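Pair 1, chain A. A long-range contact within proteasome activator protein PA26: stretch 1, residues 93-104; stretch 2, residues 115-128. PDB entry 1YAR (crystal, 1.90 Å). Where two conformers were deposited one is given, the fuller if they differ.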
# COMPACT_ATOMS: atom_id res chain seq x y z
N THR A 93 11.76 81.02 -67.71
CA THR A 93 11.15 79.83 -68.27
C THR A 93 11.31 78.65 -67.32
O THR A 93 10.34 77.94 -67.04
CB THR A 93 11.78 79.53 -69.65
OG1 THR A 93 11.44 80.61 -70.53
CG2 THR A 93 11.18 78.27 -70.29
N ILE A 94 12.53 78.44 -66.81
CA ILE A 94 12.73 77.33 -65.86
C ILE A 94 11.90 77.54 -64.60
O ILE A 94 11.28 76.61 -64.11
CB ILE A 94 14.21 77.10 -65.50
CG1 ILE A 94 15.04 76.87 -66.77
CG2 ILE A 94 14.30 75.88 -64.56
CD1 ILE A 94 16.56 76.82 -66.53
N ARG A 95 11.92 78.78 -64.11
CA ARG A 95 11.19 79.17 -62.93
C ARG A 95 9.73 78.77 -63.09
O ARG A 95 9.16 78.12 -62.21
CB ARG A 95 11.32 80.68 -62.76
CG ARG A 95 11.07 81.22 -61.39
CD ARG A 95 12.01 82.39 -61.04
NE ARG A 95 11.32 83.46 -60.32
CZ ARG A 95 11.03 83.43 -59.03
NH1 ARG A 95 11.37 82.39 -58.28
NH2 ARG A 95 10.40 84.46 -58.47
N THR A 96 9.15 79.13 -64.23
CA THR A 96 7.73 78.88 -64.53
C THR A 96 7.43 77.39 -64.53
O THR A 96 6.47 76.96 -63.93
CB THR A 96 7.36 79.50 -65.90
OG1 THR A 96 7.42 80.92 -65.78
CG2 THR A 96 5.88 79.23 -66.24
N VAL A 97 8.28 76.61 -65.19
CA VAL A 97 8.09 75.15 -65.29
C VAL A 97 8.01 74.53 -63.89
O VAL A 97 7.14 73.68 -63.59
CB VAL A 97 9.23 74.51 -66.10
CG1 VAL A 97 9.25 72.98 -65.94
CG2 VAL A 97 9.15 74.91 -67.58
N ILE A 98 8.91 74.96 -63.02
CA ILE A 98 8.85 74.51 -61.61
C ILE A 98 7.65 75.07 -60.83
O ILE A 98 6.87 74.31 -60.25
CB ILE A 98 10.19 74.81 -60.89
CG1 ILE A 98 11.35 74.17 -61.66
CG2 ILE A 98 10.13 74.30 -59.46
CD1 ILE A 98 12.73 74.72 -61.25
N ALA A 99 7.49 76.39 -60.83
CA ALA A 99 6.50 77.03 -59.97
C ALA A 99 5.07 76.58 -60.23
O ALA A 99 4.26 76.48 -59.30
CB ALA A 99 6.60 78.56 -60.05
N ILE A 100 4.74 76.29 -61.49
CA ILE A 100 3.39 75.82 -61.81
C ILE A 100 3.19 74.32 -61.51
O ILE A 100 2.12 73.78 -61.79
CB ILE A 100 3.00 76.15 -63.31
CG1 ILE A 100 3.85 75.33 -64.29
CG2 ILE A 100 3.17 77.64 -63.57
CD1 ILE A 100 3.56 75.63 -65.81
N ARG A 101 4.22 73.65 -60.98
CA ARG A 101 4.07 72.26 -60.51
C ARG A 101 4.32 72.08 -59.01
O ARG A 101 4.42 70.95 -58.51
CB ARG A 101 4.95 71.32 -61.32
CG ARG A 101 4.57 71.24 -62.79
CD ARG A 101 5.58 70.50 -63.65
NE ARG A 101 5.05 70.30 -65.01
CZ ARG A 101 5.06 71.19 -66.00
NH1 ARG A 101 5.59 72.41 -65.82
NH2 ARG A 101 4.54 70.87 -67.18
N ILE A 102 4.42 73.18 -58.27
CA ILE A 102 4.47 73.09 -56.80
C ILE A 102 3.10 72.58 -56.39
O ILE A 102 2.10 73.16 -56.79
CB ILE A 102 4.79 74.46 -56.17
CG1 ILE A 102 6.24 74.84 -56.49
CG2 ILE A 102 4.56 74.42 -54.63
CD1 ILE A 102 6.55 76.34 -56.23
N PRO A 103 3.04 71.45 -55.67
CA PRO A 103 1.76 70.79 -55.42
C PRO A 103 0.97 71.37 -54.27
O PRO A 103 1.43 72.31 -53.60
CB PRO A 103 2.17 69.34 -55.11
CG PRO A 103 3.54 69.47 -54.45
CD PRO A 103 4.18 70.69 -55.12
N GLU A 104 -0.22 70.80 -54.03
CA GLU A 104 -1.08 71.16 -52.91
C GLU A 104 -0.24 71.31 -51.64
O GLU A 104 0.56 70.44 -51.34
CB GLU A 104 -2.12 70.06 -52.69
CG GLU A 104 -3.19 70.37 -51.66
CD GLU A 104 -3.95 69.12 -51.22
OE1 GLU A 104 -4.38 68.34 -52.09
OE2 GLU A 104 -4.10 68.90 -49.99
N VAL A 115 13.01 69.90 -53.02
CA VAL A 115 13.87 69.96 -54.22
C VAL A 115 13.43 71.14 -55.11
O VAL A 115 14.28 71.92 -55.57
CB VAL A 115 13.82 68.65 -55.04
CG1 VAL A 115 14.70 68.72 -56.27
CG2 VAL A 115 14.24 67.45 -54.18
N GLN A 116 12.13 71.29 -55.34
CA GLN A 116 11.60 72.42 -56.10
C GLN A 116 12.01 73.78 -55.52
O GLN A 116 12.50 74.65 -56.25
CB GLN A 116 10.09 72.33 -56.18
CG GLN A 116 9.59 71.14 -56.97
CD GLN A 116 8.09 71.12 -57.04
OE1 GLN A 116 7.42 71.34 -56.02
NE2 GLN A 116 7.55 70.91 -58.25
N HIS A 117 11.83 73.95 -54.20
CA HIS A 117 12.24 75.19 -53.53
C HIS A 117 13.78 75.41 -53.59
O HIS A 117 14.24 76.55 -53.77
CB HIS A 117 11.69 75.27 -52.09
CG HIS A 117 10.20 75.43 -52.02
ND1 HIS A 117 9.53 76.45 -52.68
CD2 HIS A 117 9.26 74.73 -51.35
CE1 HIS A 117 8.23 76.34 -52.43
NE2 HIS A 117 8.04 75.31 -51.63
N ALA A 118 14.57 74.35 -53.46
CA ALA A 118 16.02 74.48 -53.55
C ALA A 118 16.49 74.94 -54.94
O ALA A 118 17.36 75.83 -55.05
CB ALA A 118 16.70 73.19 -53.15
N VAL A 119 15.92 74.37 -55.99
CA VAL A 119 16.31 74.81 -57.36
C VAL A 119 15.77 76.22 -57.68
O VAL A 119 16.47 77.05 -58.28
CB VAL A 119 15.98 73.75 -58.44
CG1 VAL A 119 16.37 74.27 -59.85
CG2 VAL A 119 16.70 72.43 -58.15
N LEU A 120 14.57 76.53 -57.21
CA LEU A 120 14.03 77.88 -57.37
C LEU A 120 14.90 78.91 -56.65
O LEU A 120 15.11 80.01 -57.16
CB LEU A 120 12.59 77.96 -56.87
CG LEU A 120 11.53 77.35 -57.80
CD1 LEU A 120 10.20 77.22 -57.09
CD2 LEU A 120 11.40 78.18 -59.09
N LYS A 121 15.41 78.54 -55.48
CA LYS A 121 16.32 79.40 -54.72
C LYS A 121 17.59 79.75 -55.52
O LYS A 121 17.97 80.92 -55.58
CB LYS A 121 16.70 78.76 -53.37
CG LYS A 121 17.57 79.67 -52.49
CD LYS A 121 17.96 79.00 -51.16
CE LYS A 121 18.60 80.04 -50.23
NZ LYS A 121 19.54 79.40 -49.25
N ILE A 122 18.23 78.76 -56.14
CA ILE A 122 19.45 79.02 -56.90
C ILE A 122 19.17 79.79 -58.20
O ILE A 122 20.01 80.57 -58.65
CB ILE A 122 20.31 77.75 -57.16
CG1 ILE A 122 19.75 76.92 -58.32
CG2 ILE A 122 20.46 76.91 -55.90
CD1 ILE A 122 20.69 75.83 -58.79
N ILE A 123 18.00 79.58 -58.79
CA ILE A 123 17.62 80.38 -59.98
C ILE A 123 17.30 81.82 -59.58
O ILE A 123 17.71 82.75 -60.27
CB ILE A 123 16.49 79.74 -60.79
CG1 ILE A 123 16.96 78.38 -61.31
CG2 ILE A 123 16.24 80.56 -62.06
CD1 ILE A 123 15.86 77.51 -61.85
N ASP A 124 16.60 81.99 -58.46
CA ASP A 124 16.42 83.33 -57.87
C ASP A 124 17.74 84.07 -57.62
O ASP A 124 17.86 85.27 -57.93
CB ASP A 124 15.66 83.24 -56.56
CG ASP A 124 14.19 82.94 -56.76
OD1 ASP A 124 13.67 83.09 -57.90
OD2 ASP A 124 13.46 82.53 -55.81
N GLU A 125 18.71 83.37 -57.01
CA GLU A 125 20.05 83.93 -56.79
C GLU A 125 20.70 84.34 -58.11
O GLU A 125 21.30 85.41 -58.21
CB GLU A 125 20.97 82.93 -56.06
CG GLU A 125 22.26 83.58 -55.53
CD GLU A 125 23.28 82.59 -54.97
OE1 GLU A 125 22.93 81.40 -54.75
OE2 GLU A 125 24.44 82.99 -54.77
N LEU A 126 20.59 83.48 -59.11
CA LEU A 126 21.08 83.84 -60.45
C LEU A 126 20.46 85.14 -60.95
O LEU A 126 21.17 86.04 -61.40
CB LEU A 126 20.85 82.69 -61.44
CG LEU A 126 21.02 82.99 -62.94
CD1 LEU A 126 22.47 83.30 -63.26
CD2 LEU A 126 20.55 81.79 -63.77
N GLU A 127 19.13 85.25 -60.87
CA GLU A 127 18.43 86.40 -61.44
C GLU A 127 18.59 87.68 -60.65
O GLU A 127 18.78 88.76 -61.23
CB GLU A 127 16.93 86.10 -61.58
CG GLU A 127 16.61 85.00 -62.56
CD GLU A 127 15.12 84.96 -62.85
OE1 GLU A 127 14.51 86.03 -62.91
OE2 GLU A 127 14.55 83.87 -63.01
N ILE A 128 18.51 87.57 -59.33
CA ILE A 128 18.53 88.74 -58.46
C ILE A 128 19.97 89.16 -58.12
O ILE A 128 20.33 90.34 -58.24
CB ILE A 128 17.72 88.47 -57.15
CG1 ILE A 128 16.27 88.05 -57.45
CG2 ILE A 128 17.80 89.66 -56.20
CD1 ILE A 128 15.53 88.90 -58.47

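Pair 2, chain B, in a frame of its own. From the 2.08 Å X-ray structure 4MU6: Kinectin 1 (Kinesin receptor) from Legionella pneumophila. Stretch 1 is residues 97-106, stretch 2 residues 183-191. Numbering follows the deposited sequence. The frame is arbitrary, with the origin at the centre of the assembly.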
# COMPACT_ATOMS: atom_id res chain seq x y z
N LEU B 97 -11.24 11.59 34.53
CA LEU B 97 -12.26 10.74 35.10
C LEU B 97 -11.67 9.87 36.21
O LEU B 97 -12.25 9.73 37.27
CB LEU B 97 -12.87 9.87 34.02
CG LEU B 97 -14.05 9.02 34.47
CD1 LEU B 97 -15.17 9.91 35.03
CD2 LEU B 97 -14.54 8.19 33.29
N LYS B 98 -10.50 9.29 35.93
CA LYS B 98 -9.84 8.43 36.91
C LYS B 98 -9.58 9.19 38.21
O LYS B 98 -9.80 8.65 39.29
CB LYS B 98 -8.54 7.87 36.34
CG LYS B 98 -7.71 7.10 37.35
CD LYS B 98 -6.57 6.38 36.66
CE LYS B 98 -5.85 5.45 37.63
NZ LYS B 98 -4.97 4.49 36.90
N GLU B 99 -9.15 10.44 38.09
CA GLU B 99 -8.95 11.29 39.25
C GLU B 99 -10.24 11.55 40.05
O GLU B 99 -10.23 11.43 41.26
CB GLU B 99 -8.31 12.62 38.86
CG GLU B 99 -6.86 12.50 38.43
CD GLU B 99 -6.33 13.77 37.78
OE1 GLU B 99 -7.08 14.77 37.73
OE2 GLU B 99 -5.16 13.77 37.32
N VAL B 100 -11.32 11.93 39.38
CA VAL B 100 -12.56 12.20 40.13
C VAL B 100 -13.12 10.93 40.77
O VAL B 100 -13.51 10.95 41.93
CB VAL B 100 -13.65 12.95 39.31
CG1 VAL B 100 -13.15 14.31 38.88
CG2 VAL B 100 -14.11 12.14 38.12
N LEU B 101 -13.13 9.82 40.02
CA LEU B 101 -13.67 8.57 40.54
C LEU B 101 -12.89 8.12 41.77
O LEU B 101 -13.46 7.61 42.73
CB LEU B 101 -13.62 7.47 39.49
CG LEU B 101 -14.54 7.61 38.28
CD1 LEU B 101 -14.14 6.58 37.26
CD2 LEU B 101 -16.02 7.44 38.67
N THR B 102 -11.58 8.34 41.72
CA THR B 102 -10.70 7.87 42.78
C THR B 102 -10.81 8.79 43.98
O THR B 102 -10.75 8.34 45.11
CB THR B 102 -9.26 7.81 42.29
OG1 THR B 102 -9.18 6.90 41.18
CG2 THR B 102 -8.32 7.34 43.39
N ARG B 103 -10.97 10.09 43.71
CA ARG B 103 -11.15 11.03 44.79
C ARG B 103 -12.44 10.69 45.53
O ARG B 103 -12.47 10.68 46.76
CB ARG B 103 -11.16 12.47 44.25
CG ARG B 103 -11.45 13.54 45.28
CD ARG B 103 -11.37 14.93 44.65
NE ARG B 103 -10.06 15.16 44.04
CZ ARG B 103 -9.86 15.41 42.75
NH1 ARG B 103 -10.88 15.50 41.90
NH2 ARG B 103 -8.62 15.60 42.32
N GLU B 104 -13.50 10.36 44.79
CA GLU B 104 -14.75 9.98 45.45
C GLU B 104 -14.63 8.67 46.25
O GLU B 104 -15.06 8.59 47.40
CB GLU B 104 -15.89 9.88 44.43
CG GLU B 104 -17.22 9.50 45.07
CD GLU B 104 -18.39 9.77 44.14
OE1 GLU B 104 -18.22 9.62 42.91
OE2 GLU B 104 -19.47 10.16 44.65
N LEU B 105 -14.02 7.66 45.63
CA LEU B 105 -13.80 6.37 46.27
C LEU B 105 -13.05 6.47 47.60
O LEU B 105 -13.40 5.78 48.55
CB LEU B 105 -13.02 5.44 45.35
CG LEU B 105 -13.80 4.49 44.45
CD1 LEU B 105 -12.83 3.59 43.71
CD2 LEU B 105 -14.78 3.65 45.25
N ASN B 106 -12.03 7.32 47.65
CA ASN B 106 -11.26 7.50 48.89
C ASN B 106 -12.06 8.20 49.98
O ASN B 106 -11.63 8.25 51.13
CB ASN B 106 -9.96 8.27 48.63
CG ASN B 106 -9.04 7.55 47.67
OD1 ASN B 106 -9.01 6.32 47.63
ND2 ASN B 106 -8.29 8.31 46.89
N ASN B 183 -18.17 3.11 40.81
CA ASN B 183 -16.91 3.76 40.54
C ASN B 183 -15.82 2.73 40.28
O ASN B 183 -14.95 2.94 39.44
CB ASN B 183 -16.51 4.72 41.66
CG ASN B 183 -17.39 5.95 41.69
OD1 ASN B 183 -18.43 5.99 41.03
ND2 ASN B 183 -16.97 6.96 42.45
N LYS B 184 -15.89 1.60 40.96
CA LYS B 184 -14.90 0.57 40.69
C LYS B 184 -15.05 -0.01 39.28
O LYS B 184 -14.05 -0.23 38.61
CB LYS B 184 -14.90 -0.52 41.75
CG LYS B 184 -14.00 -0.18 42.92
CD LYS B 184 -13.73 -1.39 43.79
CE LYS B 184 -14.73 -1.49 44.90
NZ LYS B 184 -14.55 -2.76 45.67
N ILE B 185 -16.28 -0.22 38.84
CA ILE B 185 -16.52 -0.69 37.47
C ILE B 185 -15.97 0.31 36.45
O ILE B 185 -15.32 -0.07 35.48
CB ILE B 185 -18.01 -0.99 37.23
CG1 ILE B 185 -18.42 -2.24 38.02
CG2 ILE B 185 -18.33 -1.18 35.74
CD1 ILE B 185 -19.92 -2.43 38.18
N LYS B 186 -16.20 1.60 36.70
CA LYS B 186 -15.77 2.64 35.77
C LYS B 186 -14.25 2.75 35.76
O LYS B 186 -13.65 3.18 34.78
CB LYS B 186 -16.37 3.99 36.16
CG LYS B 186 -17.77 4.26 35.63
CD LYS B 186 -18.45 5.35 36.43
CE LYS B 186 -19.84 5.67 35.90
NZ LYS B 186 -20.62 6.48 36.89
N LEU B 187 -13.63 2.38 36.88
CA LEU B 187 -12.20 2.41 36.95
C LEU B 187 -11.64 1.25 36.14
O LEU B 187 -10.64 1.41 35.46
CB LEU B 187 -11.71 2.38 38.39
CG LEU B 187 -11.82 3.71 39.15
CD1 LEU B 187 -11.30 3.53 40.56
CD2 LEU B 187 -11.05 4.82 38.44
N ASN B 188 -12.32 0.11 36.20
CA ASN B 188 -11.94 -1.04 35.39
C ASN B 188 -12.08 -0.80 33.88
O ASN B 188 -11.19 -1.20 33.12
CB ASN B 188 -12.74 -2.27 35.79
CG ASN B 188 -12.33 -2.82 37.14
OD1 ASN B 188 -11.18 -2.67 37.58
ND2 ASN B 188 -13.27 -3.47 37.81
N GLU B 189 -13.18 -0.17 33.46
CA GLU B 189 -13.40 0.10 32.05
C GLU B 189 -12.38 1.12 31.53
O GLU B 189 -12.05 1.11 30.35
CB GLU B 189 -14.82 0.60 31.79
CG GLU B 189 -15.87 -0.48 31.88
CD GLU B 189 -17.27 0.08 32.07
OE1 GLU B 189 -17.38 1.29 32.38
OE2 GLU B 189 -18.25 -0.67 31.90
N ILE B 190 -11.89 1.98 32.42
CA ILE B 190 -10.81 2.91 32.09
C ILE B 190 -9.53 2.15 31.80
O ILE B 190 -8.82 2.46 30.86
CB ILE B 190 -10.55 3.94 33.20
CG1 ILE B 190 -11.61 5.05 33.16
CG2 ILE B 190 -9.16 4.58 33.05
CD1 ILE B 190 -11.53 5.99 34.34
N GLU B 191 -9.24 1.15 32.63
CA GLU B 191 -8.04 0.36 32.42
C GLU B 191 -8.12 -0.35 31.08
O GLU B 191 -7.11 -0.49 30.39
CB GLU B 191 -7.81 -0.64 33.56
CG GLU B 191 -7.40 0.02 34.87
CD GLU B 191 -7.12 -0.96 36.01
OE1 GLU B 191 -7.85 -1.97 36.14
OE2 GLU B 191 -6.16 -0.71 36.77

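Both pairs set two helices side by side and nearly antiparallel, with N-to-C directions 161° apart in pair 1 and 151° in pair 2, and axes approaching to 10.3 and 9.8 Å. Fourteen central residues superpose with an RMSD of 0.3 Å, so the backbone frame is effectively one and the side chains carry the differences. One divergence lies in the first stretch: the pair 1 helix gives way after A99(A) to a type I turn reaching I102(A), while pair 2 is still helical at the matching L105(B).

The central rule is a branched aliphatic knob. I98(A) sits among Q116(A), V119(A), L120(A) and I123(A); its match, L101(B), sits among N183(B), K186(B), L187(B) and I190(B). The same four positions form each hole, yet the walls differ. Where V119(A) CG1 meets I98(A) CD1 at 3.9 Å, pair 2 uses the root of a lysine: K186(B) CB lies 3.6 Å from L101(B) CD1, and the end of that chain leads away. A long polar residue can therefore line the hole with its aliphatic carbons.

The opposing leucine is the same in both. L120(A) and L187(B) share chi wells (m, t), and their side-chain centres fall 0.4 Å apart. Each meets an aliphatic residue at the next matched site, L120(A) CD1 lying 3.9 Å from I102(A) CD1 and L187(B) CD1 3.5 Å from L105(B) CD1. At the other end the apolar pairing is again alike in kind: I94(A) CG2 packs 3.5 Å from I123(A) CD1, and L97(B) CD2 3.9 Å from I190(B) CD1.

Polar anchoring shows more freedom. Q116(A) and N183(B) occupy one position and both donate an amide hydrogen across the gap. The longer glutamine bonds to backbone, NE2 to R101(A) O at 3.1 Å and almost linear; the asparagine bonds to a side chain, ND2 to E104(B) OE1 at 3.0 Å. R101(A) and E104(B) are matched, so the same site supplies the acceptor by two routes. In pair 1 the other amide atom, Q116(A) OE1, is buried without a partner.

The CA-to-CB bond of R95(A) points sideways, but the end of its side chain comes nearer the second helix, placing NH1 2.4 Å from D124(A) OD1 in a very short salt bridge, while its CG still packs 3.8 Å from L120(A) CD2. The matching K98(B) is extended and makes no salt bridge across the pair; its CG lies 4.2 Å from L187(B) CD2. The aliphatic contact is common to both.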